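Local coordinates for acyl-coenzyme A oxidase acox-1.1 (Caenorhabditis elegans, PDB 5K3H), which catalyses the first step of peroxisomal beta-oxidation, using FAD and oxygen to desaturate fatty acyl-CoAs to (2E)-enoyl-CoAs with release of hydrogen peroxide, at residues N639-K642 against W643-S647; S657-T660 against Y661-M665. All blocks are in the same frame, centred on the assembly; numbering follows the deposited sequence.

Interaction 1. Residues N639-K642 against W643-S647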
ATOM      1  N   ASN B 639     -23.927   4.734 -11.576  1.00 24.21           N
ATOM      2  CA  ASN B 639     -23.840   5.191 -10.193  1.00 23.65           C
ATOM      3  C   ASN B 639     -22.503   5.845  -9.880  1.00 23.38           C
ATOM      4  O   ASN B 639     -22.405   6.601  -8.907  1.00 22.42           O
ATOM      5  CB  ASN B 639     -24.110   4.028  -9.227  1.00 23.72           C
ATOM      6  CG  ASN B 639     -25.551   3.565  -9.271  1.00 23.90           C
ATOM      7  OD1 ASN B 639     -26.468   4.287  -8.863  1.00 24.03           O
ATOM      8  ND2 ASN B 639     -25.764   2.366  -9.786  1.00 23.59           N
ATOM      9  N   LEU B 640     -21.464   5.550 -10.657  1.00 22.31           N
ATOM     10  CA  LEU B 640     -20.222   6.302 -10.516  1.00 22.57           C
ATOM     11  C   LEU B 640     -20.428   7.745 -10.957  1.00 23.31           C
ATOM     12  O   LEU B 640     -19.913   8.677 -10.328  1.00 23.57           O
ATOM     13  CB  LEU B 640     -19.116   5.633 -11.338  1.00 22.73           C
ATOM     14  CG  LEU B 640     -17.715   6.232 -11.265  1.00 23.19           C
ATOM     15  CD1 LEU B 640     -17.189   6.135  -9.867  1.00 22.87           C
ATOM     16  CD2 LEU B 640     -16.807   5.516 -12.243  1.00 23.58           C
ATOM     17  N   PHE B 641     -21.218   7.946 -12.017  1.00 24.49           N
ATOM     18  CA  PHE B 641     -21.552   9.294 -12.465  1.00 25.28           C
ATOM     19  C   PHE B 641     -22.342  10.048 -11.394  1.00 25.81           C
ATOM     20  O   PHE B 641     -22.001  11.185 -11.046  1.00 26.04           O
ATOM     21  CB  PHE B 641     -22.338   9.193 -13.768  1.00 25.42           C
ATOM     22  CG  PHE B 641     -22.531  10.498 -14.470  1.00 25.07           C
ATOM     23  CD1 PHE B 641     -21.606  11.529 -14.316  1.00 25.09           C
ATOM     24  CD2 PHE B 641     -23.624  10.689 -15.310  1.00 24.66           C
ATOM     25  CE1 PHE B 641     -21.788  12.742 -14.966  1.00 24.78           C
ATOM     26  CE2 PHE B 641     -23.811  11.894 -15.969  1.00 24.97           C
ATOM     27  CZ  PHE B 641     -22.893  12.922 -15.793  1.00 25.21           C
ATOM     28  N   LYS B 642     -23.364   9.408 -10.805  1.00 25.77           N
ATOM     29  CA  LYS B 642     -24.088  10.041  -9.703  1.00 27.03           C
ATOM     30  C   LYS B 642     -23.163  10.356  -8.539  1.00 26.32           C
ATOM     31  O   LYS B 642     -23.234  11.450  -7.957  1.00 25.61           O
ATOM     32  CB  LYS B 642     -25.236   9.156  -9.204  1.00 29.58           C
ATOM     33  CG  LYS B 642     -26.454   9.116 -10.097  1.00 34.48           C
ATOM     34  CD  LYS B 642     -27.623   8.349  -9.438  1.00 37.93           C
ATOM     35  CE  LYS B 642     -28.863   8.306 -10.378  1.00 39.78           C
ATOM     36  NZ  LYS B 642     -29.213   6.941 -10.883  1.00 40.96           N
ATOM     37  N   TRP B 643     -22.327   9.381  -8.149  1.00 23.20           N
ATOM     38  CA  TRP B 643     -21.407   9.569  -7.031  1.00 22.36           C
ATOM     39  C   TRP B 643     -20.497  10.781  -7.248  1.00 22.93           C
ATOM     40  O   TRP B 643     -20.196  11.523  -6.301  1.00 23.82           O
ATOM     41  CB  TRP B 643     -20.593   8.283  -6.831  1.00 21.52           C
ATOM     42  CG  TRP B 643     -19.791   8.243  -5.569  1.00 20.20           C
ATOM     43  CD1 TRP B 643     -20.200   7.770  -4.345  1.00 19.95           C
ATOM     44  CD2 TRP B 643     -18.446   8.676  -5.400  1.00 18.89           C
ATOM     45  NE1 TRP B 643     -19.193   7.907  -3.426  1.00 18.96           N
ATOM     46  CE2 TRP B 643     -18.100   8.450  -4.048  1.00 18.66           C
ATOM     47  CE3 TRP B 643     -17.490   9.228  -6.261  1.00 18.77           C
ATOM     48  CZ2 TRP B 643     -16.836   8.759  -3.539  1.00 18.54           C
ATOM     49  CZ3 TRP B 643     -16.242   9.530  -5.756  1.00 18.36           C
ATOM     50  CH2 TRP B 643     -15.926   9.297  -4.408  1.00 18.64           C
ATOM     51  N   ALA B 644     -19.995  10.954  -8.472  1.00 22.82           N
ATOM     52  CA  ALA B 644     -19.192  12.129  -8.816  1.00 23.85           C
ATOM     53  C   ALA B 644     -20.026  13.404  -8.782  1.00 24.37           C
ATOM     54  O   ALA B 644     -19.639  14.397  -8.152  1.00 25.07           O
ATOM     55  CB  ALA B 644     -18.558  11.947 -10.198  1.00 23.59           C
ATOM     56  N   LYS B 645     -21.176  13.397  -9.467  1.00 22.49           N
ATOM     57  CA  LYS B 645     -21.979  14.613  -9.579  1.00 24.29           C
ATOM     58  C   LYS B 645     -22.411  15.145  -8.217  1.00 24.89           C
ATOM     59  O   LYS B 645     -22.549  16.360  -8.047  1.00 24.36           O
ATOM     60  CB  LYS B 645     -23.197  14.361 -10.468  1.00 24.64           C
ATOM     61  CG  LYS B 645     -22.865  14.452 -11.952  1.00 26.61           C
ATOM     62  CD  LYS B 645     -24.116  14.391 -12.813  1.00 28.62           C
ATOM     63  CE  LYS B 645     -24.811  13.055 -12.607  1.00 29.16           C
ATOM     64  NZ  LYS B 645     -25.945  12.828 -13.528  1.00 29.79           N
ATOM     65  N   GLU B 646     -22.622  14.260  -7.241  1.00 26.57           N
ATOM     66  CA  GLU B 646     -23.102  14.626  -5.913  1.00 25.53           C
ATOM     67  C   GLU B 646     -21.977  14.846  -4.898  1.00 23.30           C
ATOM     68  O   GLU B 646     -22.257  15.071  -3.712  1.00 21.26           O
ATOM     69  CB  GLU B 646     -24.085  13.551  -5.421  1.00 28.61           C
ATOM     70  CG  GLU B 646     -25.373  13.487  -6.258  1.00 31.71           C
ATOM     71  CD  GLU B 646     -26.237  12.265  -5.951  1.00 36.58           C
ATOM     72  OE1 GLU B 646     -25.916  11.558  -4.971  1.00 36.95           O
ATOM     73  OE2 GLU B 646     -27.241  12.010  -6.678  1.00 41.72           O
ATOM     74  N   SER B 647     -20.715  14.789  -5.328  1.00 26.29           N
ATOM     75  CA  SER B 647     -19.592  14.924  -4.407  1.00 26.14           C
ATOM     76  C   SER B 647     -19.315  16.406  -4.131  1.00 24.83           C
ATOM     77  O   SER B 647     -19.754  17.271  -4.884  1.00 22.93           O
ATOM     78  CB  SER B 647     -18.364  14.210  -4.983  1.00 27.51           C
ATOM     79  OG  SER B 647     -17.923  14.807  -6.196  1.00 29.03           O
TER

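Interaction 2. Residues S657-T660 against Y661-M665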
ATOM      1  N   SER B 657     -11.614  28.938  -5.108  1.00 39.88           N
ATOM      2  CA  SER B 657     -10.234  29.097  -5.550  1.00 39.02           C
ATOM      3  C   SER B 657     -10.174  29.793  -6.892  1.00 38.86           C
ATOM      4  O   SER B 657      -9.159  30.415  -7.215  1.00 38.12           O
ATOM      5  CB  SER B 657      -9.521  27.743  -5.645  1.00 38.35           C
ATOM      6  OG  SER B 657     -10.077  26.912  -6.648  1.00 37.50           O
ATOM      7  N   VAL B 658     -11.235  29.665  -7.693  1.00 39.41           N
ATOM      8  CA  VAL B 658     -11.290  30.319  -8.998  1.00 40.94           C
ATOM      9  C   VAL B 658     -11.733  31.776  -8.871  1.00 42.92           C
ATOM     10  O   VAL B 658     -11.211  32.652  -9.571  1.00 41.22           O
ATOM     11  CB  VAL B 658     -12.198  29.521  -9.956  1.00 41.31           C
ATOM     12  CG1 VAL B 658     -12.303  30.221 -11.291  1.00 41.28           C
ATOM     13  CG2 VAL B 658     -11.641  28.103 -10.162  1.00 40.48           C
ATOM     14  N   ASP B 659     -12.704  32.067  -7.995  1.00 41.48           N
ATOM     15  CA  ASP B 659     -13.128  33.456  -7.810  1.00 44.12           C
ATOM     16  C   ASP B 659     -12.043  34.286  -7.129  1.00 42.50           C
ATOM     17  O   ASP B 659     -11.730  35.399  -7.568  1.00 43.67           O
ATOM     18  CB  ASP B 659     -14.438  33.526  -7.030  1.00 48.51           C
ATOM     19  CG  ASP B 659     -15.654  33.355  -7.934  1.00 52.05           C
ATOM     20  OD1 ASP B 659     -15.577  33.774  -9.114  1.00 51.79           O
ATOM     21  OD2 ASP B 659     -16.692  32.822  -7.459  1.00 58.88           O
ATOM     22  N   THR B 660     -11.450  33.759  -6.059  1.00 43.59           N
ATOM     23  CA  THR B 660     -10.478  34.528  -5.292  1.00 42.34           C
ATOM     24  C   THR B 660      -9.140  34.617  -6.013  1.00 42.10           C
ATOM     25  O   THR B 660      -8.583  35.708  -6.183  1.00 41.35           O
ATOM     26  CB  THR B 660     -10.286  33.878  -3.928  1.00 42.15           C
ATOM     27  OG1 THR B 660     -11.566  33.711  -3.301  1.00 42.27           O
ATOM     28  CG2 THR B 660      -9.368  34.722  -3.061  1.00 42.27           C
ATOM     29  N   TYR B 661      -8.617  33.484  -6.447  1.00 39.75           N
ATOM     30  CA  TYR B 661      -7.354  33.382  -7.151  1.00 41.38           C
ATOM     31  C   TYR B 661      -7.646  32.866  -8.547  1.00 42.47           C
ATOM     32  O   TYR B 661      -8.803  32.738  -8.943  1.00 46.53           O
ATOM     33  CB  TYR B 661      -6.389  32.458  -6.409  1.00 40.57           C
ATOM     34  CG  TYR B 661      -6.248  32.709  -4.909  1.00 39.70           C
ATOM     35  CD1 TYR B 661      -5.587  33.829  -4.429  1.00 38.32           C
ATOM     36  CD2 TYR B 661      -6.742  31.801  -3.987  1.00 39.10           C
ATOM     37  CE1 TYR B 661      -5.437  34.046  -3.079  1.00 39.33           C
ATOM     38  CE2 TYR B 661      -6.597  32.007  -2.634  1.00 41.07           C
ATOM     39  CZ  TYR B 661      -5.936  33.131  -2.177  1.00 40.61           C
ATOM     40  OH  TYR B 661      -5.780  33.349  -0.813  1.00 43.00           O
ATOM     41  N   LEU B 662      -6.602  32.613  -9.325  1.00 44.01           N
ATOM     42  CA  LEU B 662      -6.809  31.878 -10.573  1.00 42.96           C
ATOM     43  C   LEU B 662      -7.509  32.710 -11.643  1.00 42.85           C
ATOM     44  O   LEU B 662      -6.914  32.980 -12.692  1.00 41.93           O
ATOM     45  CB  LEU B 662      -7.582  30.565 -10.329  1.00 41.63           C
ATOM     46  CG  LEU B 662      -6.771  29.265 -10.260  1.00 42.98           C
ATOM     47  CD1 LEU B 662      -5.521  29.418  -9.397  1.00 42.41           C
ATOM     48  CD2 LEU B 662      -7.647  28.120  -9.744  1.00 40.98           C
ATOM     49  N   LYS B 663      -8.772  33.097 -11.440  1.00 41.12           N
ATOM     50  CA  LYS B 663      -9.373  33.981 -12.438  1.00 45.30           C
ATOM     51  C   LYS B 663      -8.820  35.396 -12.325  1.00 44.05           C
ATOM     52  O   LYS B 663      -8.432  35.963 -13.360  1.00 42.22           O
ATOM     53  CB  LYS B 663     -10.900  33.898 -12.392  1.00 49.69           C
ATOM     54  CG  LYS B 663     -11.573  34.596 -13.577  1.00 52.45           C
ATOM     55  CD  LYS B 663     -13.088  34.408 -13.524  1.00 55.49           C
ATOM     56  CE  LYS B 663     -13.755  35.289 -12.471  1.00 58.37           C
ATOM     57  NZ  LYS B 663     -15.246  35.133 -12.507  1.00 59.83           N
ATOM     58  N   PRO B 664      -8.731  36.017 -11.142  1.00 44.48           N
ATOM     59  CA  PRO B 664      -7.927  37.248 -11.057  1.00 46.94           C
ATOM     60  C   PRO B 664      -6.549  37.088 -11.679  1.00 48.97           C
ATOM     61  O   PRO B 664      -6.090  37.977 -12.412  1.00 49.34           O
ATOM     62  CB  PRO B 664      -7.849  37.506  -9.542  1.00 46.60           C
ATOM     63  CG  PRO B 664      -9.147  36.944  -9.009  1.00 46.42           C
ATOM     64  CD  PRO B 664      -9.425  35.726  -9.866  1.00 44.76           C
ATOM     65  N   MET B 665      -5.901  35.944 -11.443  1.00 44.62           N
ATOM     66  CA  MET B 665      -4.587  35.698 -12.024  1.00 45.20           C
ATOM     67  C   MET B 665      -4.630  35.726 -13.547  1.00 44.74           C
ATOM     68  O   MET B 665      -3.739  36.292 -14.193  1.00 43.55           O
ATOM     69  CB  MET B 665      -4.052  34.354 -11.536  1.00 43.90           C
ATOM     70  CG  MET B 665      -2.750  33.915 -12.191  1.00 43.61           C
ATOM     71  SD  MET B 665      -2.546  32.136 -11.973  1.00 46.74           S
ATOM     72  CE  MET B 665      -3.839  31.522 -13.058  1.00 43.89           C
TER

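Interaction 1. Residues N639-K642 against W643-S647
Phe641 and Lys645, one helical turn apart, illustrate how a lysine can use both its methylenes and its charge on an aromatic ring. The lysine chain passes over one ring face at a slant. Its CE stands 3.5 Å from the centroid of the Phe641 ring and only 6° off the ring normal, a CH-pi contact, while CD rests 3.5 Å from Phe641 CZ. A bend at chi3 (-62°) turns the end of the chain over the ring, leaving NZ on the CE2 side of the same face. The resulting cation-pi contact has Lys645 NZ 3.8 Å from the Phe641 ring centroid. The first torsion of Phe641 (chi1 -169°) sets the ring beside its own carbonyl carbon, on the side where Lys645 follows one turn later. Phe252 of the second subunit also meets this ring, edge-to-face.

Beneath the side chains, Lys645 N donates to Phe641 O over 2.8 Å. Equivalent bonds link Trp643, Ala644 and Glu646 to the residues four earlier. CB and CG of Glu646 lie against Lys642 O, but the charged ends of these two residues do not meet. At the helix end, Ala644 O accepts from Ser647 N and, at 2.6 Å, from Ser647 OG, which approaches in the carbonyl plane on a lone pair. The arrangement is an i to i+4 lysine-aromatic pair on the last turns of an alpha helix, here at the dimer interface.

Interaction 2. Residues S657-T660 against Y661-M665
The Tyr661 ring has the methyl group of its neighbour Thr660 over one face, and Ser657 O lies at its edge, near the ring plane. Thr660 CG2 is 3.8 Å from the centroid of the Tyr661 ring, almost on the normal, in a CH-pi contact. The two side chains run side by side in the same direction: Tyr661 CG sits beside its own backbone N (chi1 -48°), which lays the ring alongside the threonine. Arg77 of the second subunit packs against Tyr661.

The backbone changes course at this point. Tyr661 N still bonds to Ser657 O at 3.2 Å, although the donor stands well above the carbonyl plane. Lys663 N then reaches back five residues to Val658 O (3.1 Å), in the carbonyl plane and on a lone pair. Leu662, between Tyr661 and Lys663, has phi 72° and psi -66°, near those of a classic gamma turn, though the weak closing bond is doubtful because Tyr661 O is modelled too close to its neighbours. The Leu662 and Val658 side chains cross at about a right angle, CD2 of Leu662 lying 4.0 Å from CG2 of Val658. Asp659 OD1 and Lys663 NZ form a long salt bridge of 3.7 Å; the same NZ is hydrogen-bonded to Lys226 O of the second subunit. Pro664 meets the carbonyl oxygens of Asp659 and Thr660 with its CG and CD. Together these features make a tight joint between two short helices, with Leu662 as N-cap of the second and a proline in its first turn.

Interactions 1 and 2 follow in series along the C-terminal part of the chain, both within the C-terminal acyl-CoA oxidase region. The first lies on helix 636-645; the second joins helix 656-660 to helix 663-668, the last helix of the model. Their centres are 26 Å apart and their nearest atoms about 14 Å, so they do not touch. Interaction 1 is the nearer to the FAD site, where the side chain of Leu640 lies about 7 Å from that of the FAD-binding Arg320, whereas interaction 2 is remote from the known sites. Both meet the second subunit, so both contacts help line the dimer interface; the predicted peroxisomal targeting signal Ser672-Leu674 lies beyond the last modelled residue.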